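Local coordinates for SusD superfamily protein (Bacteroides vulgatus ATCC 8482, PDB 3JQ0) that probably binds nutrients, most likely glycans, at the bacterial outer membrane as a member of the SusD family, at residues A[242-248]-A[358-364]; A[221-225]-A[364-368]; A[16-20]-A[106-110]. Where two conformers were deposited one is given. Numbering follows the deposited sequence.

Contact 1 (A[242-248]-A[358-364]); sequences EMIFTIH and DFPIYRY
R363 NH1 (chi1 m, chi2 t) donates to E242 OE2 (chi1 t) at 2.9 Å, a salt bridge closing one end of this antiparallel pair; R363 is also salt-bridged to E441 and E445, E242 to R392. Y364 N reaches E242 O (2.8 Å). I247 and F359 form a hydrogen-bonded pair (I247 N to F359 O 2.8 Å, F359 N to I247 O 2.9 Å), M243-R363 and T246-P360 non-hydrogen-bonded ones. Two reciprocal classic bulges intervene: Y362 O accepts I244 N (2.9 Å) and F245 N (3.1 Å); F245 O accepts I361 N and Y362 N (both 3.0 Å). I244 (phi/psi -91/-50°) and I361 (-103/-56°) turn the corners. A water donates to D358 OD2 (2.8 Å) and meets T246 OG1 (3.2 Å); K238 salt-bridges D358 OD1. I247 CG1 packs on I361 CG1 (3.7 Å), selenomethionine M243 CE on P360 CG (3.8 Å). This doubly bulged pair is a small sheet buried among SusD-fold helices: 182-199 meets I244 and Y362, 9-25 F245 and I247, 229-233 M243 and R363.

Contact 2 (A[221-225]-A[364-368]); sequences DVGLV and YADCL
A loop packing against the N-terminal turn of a helix is exemplified here: an extended, irregular chain between helices 204-217 and 229-233 crosses the first turn of helix 364-377, and the Y364 ring lies between loop and helix, meeting V222, G223 and L224. Helix 364-377 belongs to the helix-rich scaffold of the SusD fold, and its opening turn is closed by L368 N bonding to Y364 O at 3.0 Å. No hydrogen bond joins the two segments directly; their contact is apolar and buries 250 Å² in all. Along the loop, V222 (phi/psi -135/150°) comes first, its CB directed toward the helix and its CG2 3.6 Å from Y364 CD1. G223 follows, almost fully extended at -176/173°, and comes closest to the helix in backbone register, its CA 5.8 Å from that of Y364. Its CA sits over one face of the Y364 ring, 3.9 Å from the centroid and 27° off the normal, a CH-pi contact. The t rotamer of Y364 (chi1 -169°) brings the ring to the loop. L224 (-75/138°) then starts sideways, but its m,t side chain carries the methyls to the helix: CD2 lies 3.8 Å from Y364 CD2 and 4.0 Å from A365 CB. Helix 383-394 borders this apolar patch through R392, A388 and V389. The last link is between leucine methyls, L224 CD1 and L368 CD1, 4.1 Å apart.

Contact 3 (A[16-20]-A[106-110]); sequences NTGLH and EAYGM
Two helical segments run nearly parallel, their N-to-C directions differing by 20° (signed crossing angle 20°) and their axes approaching to 11.5 Å. N16 and A107 have the nearest CA atoms, 8.2 Å apart. Both backbones are regular alpha-helix, with H20 N bonded to N16 O at 3.1 Å and M110 N to E106 O at 2.8 Å. At so wide a separation, long side chains must span the interface, and the contact illustrates how a polar link and a Met-aromatic one (here through selenium) can share that task. N16, in the t rotamer (chi1 -172°), donates from ND2 to E106 OE1 at 2.9 Å; E106 reaches out with chi1 m and chi2 t. One turn on, selenomethionine M110 (m,t,m) lays its SE over the face of the H20 ring, 3.8 Å from the centroid and only 12° off the normal, which is the Met-aromatic contact. Its CE is 3.7 Å from H20 CE1 and 3.9 Å from L19 CD1. The imidazole is held in place from its own helix: H20 ND1 donates to N16 O at 2.9 Å, so that carbonyl accepts both backbone and side-chain bonds of H20, while NE2 is engaged by the backbone N of W180. The contact thus joins helices 9-25 and 97-122 within the helical, TPR-related part of the SusD fold. L175 and F179 cover N16 and E106, helix 75-91 touches L19, and helix 149-167 packs against E106.

In the fold
From the N terminus, contact 3 is the first to close, bringing helix 97-122 back to helix 9-25 within the N-terminal helical region. Contact 2 opens next, at the loop after helix 204-217, and its long excursion ends at helix 364-377. Contact 1 is nested within that excursion, pairing strand 243-247 with strand 359-363, which leads straight into the helix, and shares Y364 with contact 2. E242 connects them further: its carboxylate probably accepts hydrogen bonds from the backbone N atoms of V225 and A365. Contact 3 is in series with contact 1, centres about 15 Å and nearest atoms about 4 Å apart without touching, yet helix 9-25 also borders the strand pair, linking the two regions.

Contact 1 (A[242-248]-A[358-364])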
ATOM      1  N   GLU A 242     -13.792   7.846  -0.326  1.00  8.72           N
ATOM      2  CA  GLU A 242     -12.479   7.732   0.241  1.00  8.49           C
ATOM      3  C   GLU A 242     -11.427   7.411  -0.802  1.00  7.93           C
ATOM      4  O   GLU A 242     -10.228   7.643  -0.577  1.00  7.84           O
ATOM      5  CB  GLU A 242     -12.488   6.739   1.365  1.00  9.70           C
ATOM      6  CG  GLU A 242     -11.136   6.717   2.088  1.00 11.81           C
ATOM      7  CD  GLU A 242     -11.124   6.425   3.518  1.00  7.62           C
ATOM      8  OE1 GLU A 242     -12.231   6.416   4.084  1.00 11.55           O
ATOM      9  OE2 GLU A 242     -10.006   6.281   4.069  1.00  8.37           O
HETATM   10  N   MSE A 243     -11.820   6.843  -1.923  1.00  7.52           N
HETATM   11  CA  MSE A 243     -10.876   6.449  -2.941  1.00  7.53           C
HETATM   12  C   MSE A 243     -10.389   7.609  -3.783  1.00  8.43           C
HETATM   13  O   MSE A 243     -11.168   8.309  -4.424  1.00  9.25           O
HETATM   14  CB  MSE A 243     -11.500   5.398  -3.851  1.00  8.13           C
HETATM   15  CG  MSE A 243     -11.968   4.149  -3.123  1.00  8.35           C
HETATM   16 SE   MSE A 243     -10.503   3.256  -2.214  1.00 10.08          SE
HETATM   17  CE  MSE A 243     -11.511   2.043  -1.203  1.00 13.67           C
ATOM     18  N   ILE A 244      -9.087   7.851  -3.732  1.00  7.92           N
ATOM     19  CA  ILE A 244      -8.418   8.801  -4.606  1.00  7.77           C
ATOM     20  C   ILE A 244      -7.935   8.066  -5.862  1.00  8.12           C
ATOM     21  O   ILE A 244      -8.228   8.510  -6.979  1.00  9.10           O
ATOM     22  CB  ILE A 244      -7.237   9.508  -3.873  1.00  8.05           C
ATOM     23  CG1 ILE A 244      -7.742  10.317  -2.664  1.00  9.62           C
ATOM     24  CG2 ILE A 244      -6.445  10.361  -4.871  1.00  9.31           C
ATOM     25  CD1 ILE A 244      -6.633  10.537  -1.644  1.00 10.29           C
ATOM     26  N   PHE A 245      -7.231   6.940  -5.655  1.00  7.31           N
ATOM     27  CA  PHE A 245      -6.835   6.080  -6.774  1.00  7.61           C
ATOM     28  C   PHE A 245      -6.936   4.665  -6.269  1.00  7.82           C
ATOM     29  O   PHE A 245      -6.378   4.319  -5.227  1.00  7.80           O
ATOM     30  CB  PHE A 245      -5.435   6.396  -7.284  1.00  7.78           C
ATOM     31  CG  PHE A 245      -4.992   5.503  -8.418  1.00  7.79           C
ATOM     32  CD1 PHE A 245      -5.811   5.316  -9.554  1.00  8.62           C
ATOM     33  CD2 PHE A 245      -3.786   4.838  -8.397  1.00  8.28           C
ATOM     34  CE1 PHE A 245      -5.429   4.479 -10.578  1.00 10.51           C
ATOM     35  CE2 PHE A 245      -3.410   4.016  -9.426  1.00  8.66           C
ATOM     36  CZ  PHE A 245      -4.207   3.841 -10.519  1.00 10.16           C
ATOM     37  N   THR A 246      -7.726   3.864  -6.963  1.00  7.61           N
ATOM     38  CA  THR A 246      -7.991   2.487  -6.576  1.00  8.11           C
ATOM     39  C   THR A 246      -7.895   1.581  -7.802  1.00  8.58           C
ATOM     40  O   THR A 246      -8.337   1.961  -8.882  1.00 11.53           O
ATOM     41  CB  THR A 246      -9.389   2.416  -5.881  1.00  8.80           C
ATOM     42  OG1 THR A 246      -9.574   1.101  -5.377  1.00 10.36           O
ATOM     43  CG2 THR A 246     -10.554   2.836  -6.793  1.00 11.70           C
ATOM     44  N   ILE A 247      -7.288   0.420  -7.616  1.00  7.40           N
ATOM     45  CA  ILE A 247      -7.128  -0.548  -8.698  1.00  7.48           C
ATOM     46  C   ILE A 247      -8.427  -1.339  -8.841  1.00  7.53           C
ATOM     47  O   ILE A 247      -8.851  -2.030  -7.913  1.00  7.94           O
ATOM     48  CB  ILE A 247      -5.983  -1.526  -8.443  1.00  8.18           C
ATOM     49  CG1 ILE A 247      -4.657  -0.831  -8.268  1.00 11.34           C
ATOM     50  CG2 ILE A 247      -5.902  -2.596  -9.524  1.00  8.64           C
ATOM     51  CD1 ILE A 247      -4.183  -0.053  -9.380  1.00 12.80           C
ATOM     52  N   HIS A 248      -9.086  -1.215  -9.995  1.00  7.83           N
ATOM     53  CA  HIS A 248     -10.306  -1.963 -10.281  1.00  8.30           C
ATOM     54  C   HIS A 248     -10.023  -3.420 -10.579  1.00  7.69           C
ATOM     55  O   HIS A 248      -9.328  -3.719 -11.522  1.00  9.12           O
ATOM     56  CB  HIS A 248     -11.047  -1.351 -11.459  1.00 10.01           C
ATOM     57  CG  HIS A 248     -12.270  -2.148 -11.842  1.00  9.67           C
ATOM     58  ND1 HIS A 248     -13.422  -2.212 -11.083  1.00 14.74           N
ATOM     59  CD2 HIS A 248     -12.419  -3.074 -12.800  1.00 13.02           C
ATOM     60  CE1 HIS A 248     -14.289  -3.010 -11.676  1.00 14.30           C
ATOM     61  NE2 HIS A 248     -13.688  -3.590 -12.681  1.00 15.12           N
ATOM     62  N   ASP A 358     -11.658  -4.256  -5.182  1.00  7.04           N
ATOM     63  CA  ASP A 358     -10.680  -3.301  -5.659  1.00  6.50           C
ATOM     64  C   ASP A 358      -9.527  -3.181  -4.660  1.00  6.33           C
ATOM     65  O   ASP A 358      -9.714  -3.433  -3.475  1.00  7.30           O
ATOM     66  CB  ASP A 358     -11.310  -1.901  -5.837  1.00  7.41           C
ATOM     67  CG  ASP A 358     -12.257  -1.803  -7.024  1.00  7.36           C
ATOM     68  OD1 ASP A 358     -12.370  -2.772  -7.816  1.00  7.83           O
ATOM     69  OD2 ASP A 358     -12.864  -0.706  -7.134  1.00  8.44           O
ATOM     70  N   PHE A 359      -8.337  -2.836  -5.128  1.00  6.38           N
ATOM     71  CA  PHE A 359      -7.180  -2.667  -4.265  1.00  6.51           C
ATOM     72  C   PHE A 359      -6.817  -1.200  -4.167  1.00  6.40           C
ATOM     73  O   PHE A 359      -6.356  -0.604  -5.138  1.00  6.60           O
ATOM     74  CB  PHE A 359      -5.972  -3.441  -4.754  1.00  6.78           C
ATOM     75  CG  PHE A 359      -4.792  -3.332  -3.847  1.00  6.61           C
ATOM     76  CD1 PHE A 359      -4.906  -3.717  -2.517  1.00  7.48           C
ATOM     77  CD2 PHE A 359      -3.600  -2.818  -4.265  1.00  7.44           C
ATOM     78  CE1 PHE A 359      -3.846  -3.654  -1.667  1.00  7.79           C
ATOM     79  CE2 PHE A 359      -2.516  -2.756  -3.386  1.00  8.51           C
ATOM     80  CZ  PHE A 359      -2.655  -3.167  -2.075  1.00  8.55           C
ATOM     81  N   PRO A 360      -7.082  -0.548  -3.022  1.00  6.62           N
ATOM     82  CA  PRO A 360      -6.783   0.896  -2.925  1.00  6.42           C
ATOM     83  C   PRO A 360      -5.289   1.163  -3.011  1.00  6.45           C
ATOM     84  O   PRO A 360      -4.498   0.438  -2.422  1.00  8.00           O
ATOM     85  CB  PRO A 360      -7.316   1.270  -1.532  1.00  6.82           C
ATOM     86  CG  PRO A 360      -8.258   0.168  -1.134  1.00 11.64           C
ATOM     87  CD  PRO A 360      -7.685  -1.073  -1.779  1.00  7.48           C
ATOM     88  N   ILE A 361      -4.936   2.226  -3.718  1.00  6.65           N
ATOM     89  CA  ILE A 361      -3.565   2.764  -3.781  1.00  6.61           C
ATOM     90  C   ILE A 361      -3.469   3.991  -2.905  1.00  6.40           C
ATOM     91  O   ILE A 361      -2.603   4.103  -2.022  1.00  6.70           O
ATOM     92  CB  ILE A 361      -3.105   3.019  -5.231  1.00  7.50           C
ATOM     93  CG1 ILE A 361      -3.087   1.720  -6.048  1.00  7.77           C
ATOM     94  CG2 ILE A 361      -1.766   3.740  -5.255  1.00  7.87           C
ATOM     95  CD1 ILE A 361      -2.081   0.712  -5.600  1.00  9.62           C
ATOM     96  N   TYR A 362      -4.338   4.965  -3.170  1.00  6.40           N
ATOM     97  CA  TYR A 362      -4.427   6.192  -2.357  1.00  6.59           C
ATOM     98  C   TYR A 362      -5.832   6.382  -1.837  1.00  6.45           C
ATOM     99  O   TYR A 362      -6.767   6.517  -2.654  1.00  7.98           O
ATOM    100  CB  TYR A 362      -3.998   7.426  -3.136  1.00  6.82           C
ATOM    101  CG  TYR A 362      -2.549   7.485  -3.559  1.00  6.48           C
ATOM    102  CD1 TYR A 362      -1.517   7.231  -2.644  1.00  7.42           C
ATOM    103  CD2 TYR A 362      -2.202   7.829  -4.842  1.00  7.39           C
ATOM    104  CE1 TYR A 362      -0.195   7.377  -3.002  1.00  7.26           C
ATOM    105  CE2 TYR A 362      -0.860   7.971  -5.215  1.00  7.69           C
ATOM    106  CZ  TYR A 362       0.148   7.730  -4.286  1.00  7.32           C
ATOM    107  OH  TYR A 362       1.458   7.906  -4.695  1.00  8.15           O
ATOM    108  N   ARG A 363      -5.956   6.437  -0.512  1.00  7.45           N
ATOM    109  CA  ARG A 363      -7.198   6.683   0.212  1.00  8.45           C
ATOM    110  C   ARG A 363      -7.161   7.994   0.935  1.00  7.14           C
ATOM    111  O   ARG A 363      -6.063   8.450   1.329  1.00  6.88           O
ATOM    112  CB  ARG A 363      -7.396   5.525   1.353  1.00  9.42           C
ATOM    113  CG  ARG A 363      -7.723   4.201   0.825  1.00 11.04           C
ATOM    114  CD  ARG A 363      -8.336   3.346   1.779  1.00  7.91           C
ATOM    115  NE  ARG A 363      -7.505   2.743   2.805  1.00  6.13           N
ATOM    116  CZ  ARG A 363      -7.612   2.983   4.098  1.00  5.97           C
ATOM    117  NH1 ARG A 363      -8.314   3.976   4.613  1.00  6.58           N
ATOM    118  NH2 ARG A 363      -6.961   2.178   4.923  1.00  6.56           N
ATOM    119  N   TYR A 364      -8.320   8.580   1.240  1.00  7.24           N
ATOM    120  CA  TYR A 364      -8.323   9.840   1.946  1.00  7.00           C
ATOM    121  C   TYR A 364      -7.655   9.747   3.347  1.00  7.09           C
ATOM    122  O   TYR A 364      -6.999  10.702   3.755  1.00  7.24           O
ATOM    123  CB  TYR A 364      -9.715  10.433   2.034  1.00  8.11           C
ATOM    124  CG  TYR A 364      -9.720  11.857   2.514  1.00  8.02           C
ATOM    125  CD1 TYR A 364      -9.179  12.858   1.745  1.00  9.79           C
ATOM    126  CD2 TYR A 364     -10.260  12.228   3.733  1.00  9.23           C
ATOM    127  CE1 TYR A 364      -9.172  14.170   2.179  1.00 11.32           C
ATOM    128  CE2 TYR A 364     -10.277  13.536   4.163  1.00  9.74           C
ATOM    129  CZ  TYR A 364      -9.732  14.509   3.385  1.00 10.39           C
ATOM    130  OH  TYR A 364      -9.695  15.826   3.772  1.00 12.76           O
TER
HETATM  131  O   HOH W   1     -12.791   1.020  -4.975  1.00 10.27           O

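Contact 2 (A[221-225]-A[364-368])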
ATOM      1  N   ASP A 221     -13.287  15.505  -4.857  1.00 10.61           N
ATOM      2  CA  ASP A 221     -14.451  15.035  -4.110  1.00 11.09           C
ATOM      3  C   ASP A 221     -14.081  13.794  -3.310  1.00  9.93           C
ATOM      4  O   ASP A 221     -14.371  12.668  -3.712  1.00 11.40           O
ATOM      5  CB  ASP A 221     -15.570  14.756  -5.098  1.00 12.42           C
ATOM      6  CG  ASP A 221     -16.831  14.284  -4.460  1.00 13.88           C
ATOM      7  OD1 ASP A 221     -17.048  14.572  -3.268  1.00 17.58           O
ATOM      8  OD2 ASP A 221     -17.592  13.574  -5.178  1.00 19.94           O
ATOM      9  N   VAL A 222     -13.431  14.034  -2.186  1.00 10.13           N
ATOM     10  CA  VAL A 222     -12.861  12.990  -1.348  1.00  9.69           C
ATOM     11  C   VAL A 222     -13.206  13.268   0.114  1.00  9.81           C
ATOM     12  O   VAL A 222     -13.323  14.423   0.542  1.00 12.63           O
ATOM     13  CB  VAL A 222     -11.335  12.827  -1.535  1.00 10.59           C
ATOM     14  CG1 VAL A 222     -11.082  12.250  -2.964  1.00 12.10           C
ATOM     15  CG2 VAL A 222     -10.596  14.095  -1.266  1.00 13.02           C
ATOM     16  N   GLY A 223     -13.323  12.201   0.888  1.00  8.96           N
ATOM     17  CA  GLY A 223     -13.516  12.320   2.306  1.00  9.50           C
ATOM     18  C   GLY A 223     -13.513  10.924   2.904  1.00  9.03           C
ATOM     19  O   GLY A 223     -13.480   9.909   2.182  1.00 10.18           O
ATOM     20  N   LEU A 224     -13.545  10.875   4.218  1.00  8.71           N
ATOM     21  CA  LEU A 224     -13.554   9.563   4.885  1.00  8.54           C
ATOM     22  C   LEU A 224     -14.932   8.883   4.766  1.00  8.41           C
ATOM     23  O   LEU A 224     -15.976   9.533   4.918  1.00 10.88           O
ATOM     24  CB  LEU A 224     -13.236   9.693   6.365  1.00  9.47           C
ATOM     25  CG  LEU A 224     -11.862  10.213   6.762  1.00  9.19           C
ATOM     26  CD1 LEU A 224     -11.710  10.338   8.272  1.00 12.15           C
ATOM     27  CD2 LEU A 224     -10.753   9.318   6.165  1.00 10.51           C
ATOM     28  N   VAL A 225     -14.917   7.596   4.509  1.00  8.05           N
ATOM     29  CA  VAL A 225     -16.115   6.752   4.670  1.00  8.44           C
ATOM     30  C   VAL A 225     -16.303   6.561   6.180  1.00  8.59           C
ATOM     31  O   VAL A 225     -15.475   5.939   6.864  1.00 10.19           O
ATOM     32  CB  VAL A 225     -15.932   5.409   3.962  1.00  8.77           C
ATOM     33  CG1 VAL A 225     -17.026   4.413   4.395  1.00  9.49           C
ATOM     34  CG2 VAL A 225     -15.954   5.539   2.452  1.00 10.73           C
ATOM     35  N   TYR A 364      -8.320   8.580   1.240  1.00  7.24           N
ATOM     36  CA  TYR A 364      -8.323   9.840   1.946  1.00  7.00           C
ATOM     37  C   TYR A 364      -7.655   9.747   3.347  1.00  7.09           C
ATOM     38  O   TYR A 364      -6.999  10.702   3.755  1.00  7.24           O
ATOM     39  CB  TYR A 364      -9.715  10.433   2.034  1.00  8.11           C
ATOM     40  CG  TYR A 364      -9.720  11.857   2.514  1.00  8.02           C
ATOM     41  CD1 TYR A 364      -9.179  12.858   1.745  1.00  9.79           C
ATOM     42  CD2 TYR A 364     -10.260  12.228   3.733  1.00  9.23           C
ATOM     43  CE1 TYR A 364      -9.172  14.170   2.179  1.00 11.32           C
ATOM     44  CE2 TYR A 364     -10.277  13.536   4.163  1.00  9.74           C
ATOM     45  CZ  TYR A 364      -9.732  14.509   3.385  1.00 10.39           C
ATOM     46  OH  TYR A 364      -9.695  15.826   3.772  1.00 12.76           O
ATOM     47  N   ALA A 365      -7.771   8.624   4.063  1.00  6.96           N
ATOM     48  CA  ALA A 365      -7.062   8.531   5.348  1.00  6.75           C
ATOM     49  C   ALA A 365      -5.557   8.683   5.138  1.00  6.31           C
ATOM     50  O   ALA A 365      -4.848   9.131   6.040  1.00  7.27           O
ATOM     51  CB  ALA A 365      -7.370   7.236   6.076  1.00  7.21           C
ATOM     52  N   ASP A 366      -5.050   8.202   3.993  1.00  6.33           N
ATOM     53  CA  ASP A 366      -3.613   8.315   3.654  1.00  6.67           C
ATOM     54  C   ASP A 366      -3.263   9.787   3.472  1.00  6.68           C
ATOM     55  O   ASP A 366      -2.263  10.252   4.025  1.00  7.49           O
ATOM     56  CB  ASP A 366      -3.370   7.461   2.384  1.00  7.00           C
ATOM     57  CG  ASP A 366      -1.929   7.188   2.038  1.00  6.97           C
ATOM     58  OD1 ASP A 366      -1.027   7.540   2.825  1.00  7.46           O
ATOM     59  OD2 ASP A 366      -1.742   6.564   0.977  1.00  8.14           O
ATOM     60  N   CYS A 367      -4.088  10.533   2.735  1.00  6.69           N
ATOM     61  CA  CYS A 367      -3.903  11.984   2.624  1.00  7.20           C
ATOM     62  C   CYS A 367      -3.770  12.590   4.032  1.00  6.94           C
ATOM     63  O   CYS A 367      -2.862  13.342   4.308  1.00  7.32           O
ATOM     64  CB  CYS A 367      -5.086  12.569   1.847  1.00  7.60           C
ATOM     65  SG  CYS A 367      -5.114  14.374   1.807  1.00  9.80           S
ATOM     66  N   LEU A 368      -4.733  12.320   4.892  1.00  6.84           N
ATOM     67  CA  LEU A 368      -4.725  12.943   6.214  1.00  6.77           C
ATOM     68  C   LEU A 368      -3.476  12.594   7.021  1.00  7.07           C
ATOM     69  O   LEU A 368      -2.898  13.467   7.666  1.00  7.25           O
ATOM     70  CB  LEU A 368      -6.002  12.567   7.007  1.00  7.81           C
ATOM     71  CG  LEU A 368      -7.310  13.109   6.451  1.00  8.52           C
ATOM     72  CD1 LEU A 368      -8.463  12.666   7.399  1.00 10.83           C
ATOM     73  CD2 LEU A 368      -7.273  14.634   6.255  1.00  9.95           C
TER

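Contact 3 (A[16-20]-A[106-110])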
ATOM      1  N   ASN A  16      -4.836   3.920 -23.191  1.00 10.66           N
ATOM      2  CA  ASN A  16      -4.860   4.391 -21.813  1.00 10.32           C
ATOM      3  C   ASN A  16      -5.411   3.322 -20.865  1.00 10.00           C
ATOM      4  O   ASN A  16      -4.912   3.092 -19.752  1.00 10.13           O
ATOM      5  CB  ASN A  16      -5.687   5.679 -21.698  1.00 10.26           C
ATOM      6  CG  ASN A  16      -5.585   6.312 -20.340  1.00  9.51           C
ATOM      7  OD1 ASN A  16      -4.472   6.470 -19.793  1.00 10.73           O
ATOM      8  ND2 ASN A  16      -6.730   6.729 -19.792  1.00 11.10           N
ATOM      9  N   THR A  17      -6.475   2.649 -21.319  1.00 10.37           N
ATOM     10  CA  THR A  17      -7.068   1.587 -20.550  1.00 11.00           C
ATOM     11  C   THR A  17      -6.022   0.465 -20.358  1.00 10.72           C
ATOM     12  O   THR A  17      -5.872  -0.097 -19.262  1.00 11.24           O
ATOM     13  CB  THR A  17      -8.367   1.093 -21.234  1.00 12.00           C
ATOM     14  OG1 THR A  17      -9.262   2.201 -21.271  1.00 14.25           O
ATOM     15  CG2 THR A  17      -8.995  -0.067 -20.481  1.00 14.37           C
ATOM     16  N   GLY A  18      -5.278   0.163 -21.424  1.00 10.93           N
ATOM     17  CA  GLY A  18      -4.225  -0.814 -21.343  1.00 10.89           C
ATOM     18  C   GLY A  18      -3.110  -0.434 -20.368  1.00  9.60           C
ATOM     19  O   GLY A  18      -2.582  -1.325 -19.654  1.00 10.34           O
ATOM     20  N   LEU A  19      -2.733   0.840 -20.319  1.00  9.41           N
ATOM     21  CA  LEU A  19      -1.708   1.290 -19.349  1.00  8.93           C
ATOM     22  C   LEU A  19      -2.184   0.998 -17.937  1.00  8.00           C
ATOM     23  O   LEU A  19      -1.431   0.530 -17.074  1.00  8.86           O
ATOM     24  CB  LEU A  19      -1.421   2.768 -19.480  1.00  9.42           C
ATOM     25  CG  LEU A  19      -0.763   3.176 -20.784  1.00 10.84           C
ATOM     26  CD1 LEU A  19      -0.547   4.711 -20.774  1.00 12.03           C
ATOM     27  CD2 LEU A  19       0.533   2.434 -21.037  1.00 12.54           C
ATOM     28  N   HIS A  20      -3.428   1.328 -17.662  1.00  9.11           N
ATOM     29  CA  HIS A  20      -4.007   1.092 -16.347  1.00  9.21           C
ATOM     30  C   HIS A  20      -4.092  -0.404 -16.019  1.00  8.65           C
ATOM     31  O   HIS A  20      -3.852  -0.815 -14.880  1.00  8.92           O
ATOM     32  CB  HIS A  20      -5.341   1.824 -16.199  1.00  8.66           C
ATOM     33  CG  HIS A  20      -5.200   3.315 -16.034  1.00  8.22           C
ATOM     34  ND1 HIS A  20      -4.970   4.198 -17.078  1.00  8.17           N
ATOM     35  CD2 HIS A  20      -5.282   4.079 -14.907  1.00  9.04           C
ATOM     36  CE1 HIS A  20      -4.943   5.426 -16.565  1.00  8.57           C
ATOM     37  NE2 HIS A  20      -5.077   5.390 -15.251  1.00  9.44           N
ATOM     38  N   GLU A 106      -2.381  11.880 -16.734  1.00  8.30           N
ATOM     39  CA  GLU A 106      -2.312  10.501 -16.297  1.00  7.90           C
ATOM     40  C   GLU A 106      -0.993   9.819 -16.624  1.00  8.59           C
ATOM     41  O   GLU A 106      -0.439   9.088 -15.764  1.00  8.87           O
ATOM     42  CB  GLU A 106      -3.474   9.700 -16.861  1.00  8.40           C
ATOM     43  CG  GLU A 106      -4.842  10.179 -16.437  1.00  8.92           C
ATOM     44  CD  GLU A 106      -5.932   9.256 -16.896  1.00  9.06           C
ATOM     45  OE1 GLU A 106      -5.979   8.965 -18.086  1.00 10.31           O
ATOM     46  OE2 GLU A 106      -6.813   8.828 -16.075  1.00  9.57           O
ATOM     47  N   ALA A 107      -0.488  10.015 -17.843  1.00  8.65           N
ATOM     48  CA  ALA A 107       0.697   9.313 -18.282  1.00  8.70           C
ATOM     49  C   ALA A 107       1.954   9.794 -17.538  1.00  8.56           C
ATOM     50  O   ALA A 107       2.750   8.986 -17.041  1.00  8.68           O
ATOM     51  CB  ALA A 107       0.856   9.422 -19.796  1.00  9.69           C
ATOM     52  N   TYR A 108       2.119  11.115 -17.451  1.00  8.75           N
ATOM     53  CA  TYR A 108       3.253  11.653 -16.671  1.00  9.06           C
ATOM     54  C   TYR A 108       3.138  11.199 -15.199  1.00  8.40           C
ATOM     55  O   TYR A 108       4.160  10.890 -14.566  1.00  8.45           O
ATOM     56  CB  TYR A 108       3.298  13.166 -16.795  1.00  9.28           C
ATOM     57  CG  TYR A 108       3.881  13.698 -18.080  1.00  9.69           C
ATOM     58  CD1 TYR A 108       5.181  13.439 -18.423  1.00 10.33           C
ATOM     59  CD2 TYR A 108       3.110  14.465 -18.953  1.00 10.43           C
ATOM     60  CE1 TYR A 108       5.749  13.946 -19.592  1.00 11.84           C
ATOM     61  CE2 TYR A 108       3.663  14.986 -20.129  1.00 12.68           C
ATOM     62  CZ  TYR A 108       4.967  14.712 -20.432  1.00 13.64           C
ATOM     63  OH  TYR A 108       5.522  15.234 -21.591  1.00 15.66           O
ATOM     64  N   GLY A 109       1.929  11.201 -14.642  1.00  8.61           N
ATOM     65  CA  GLY A 109       1.746  10.811 -13.237  1.00  8.48           C
ATOM     66  C   GLY A 109       2.114   9.347 -13.023  1.00  7.54           C
ATOM     67  O   GLY A 109       2.833   9.018 -12.069  1.00  7.80           O
HETATM   68  N   MSE A 110       1.619   8.463 -13.911  1.00  7.85           N
HETATM   69  CA  MSE A 110       1.946   7.040 -13.789  0.67  8.03           C
HETATM   70  C   MSE A 110       3.434   6.787 -13.959  1.00  8.11           C
HETATM   71  O   MSE A 110       4.001   5.904 -13.270  1.00  7.83           O
HETATM   72  CB  MSE A 110       1.143   6.202 -14.764  0.67  9.05           C
HETATM   73  CG  MSE A 110      -0.357   6.095 -14.463  0.67  7.97           C
HETATM   74 SE   MSE A 110      -1.292   4.870 -15.633  0.67 11.47          SE
HETATM   75  CE  MSE A 110      -1.313   5.992 -17.225  0.67 10.32           C
TER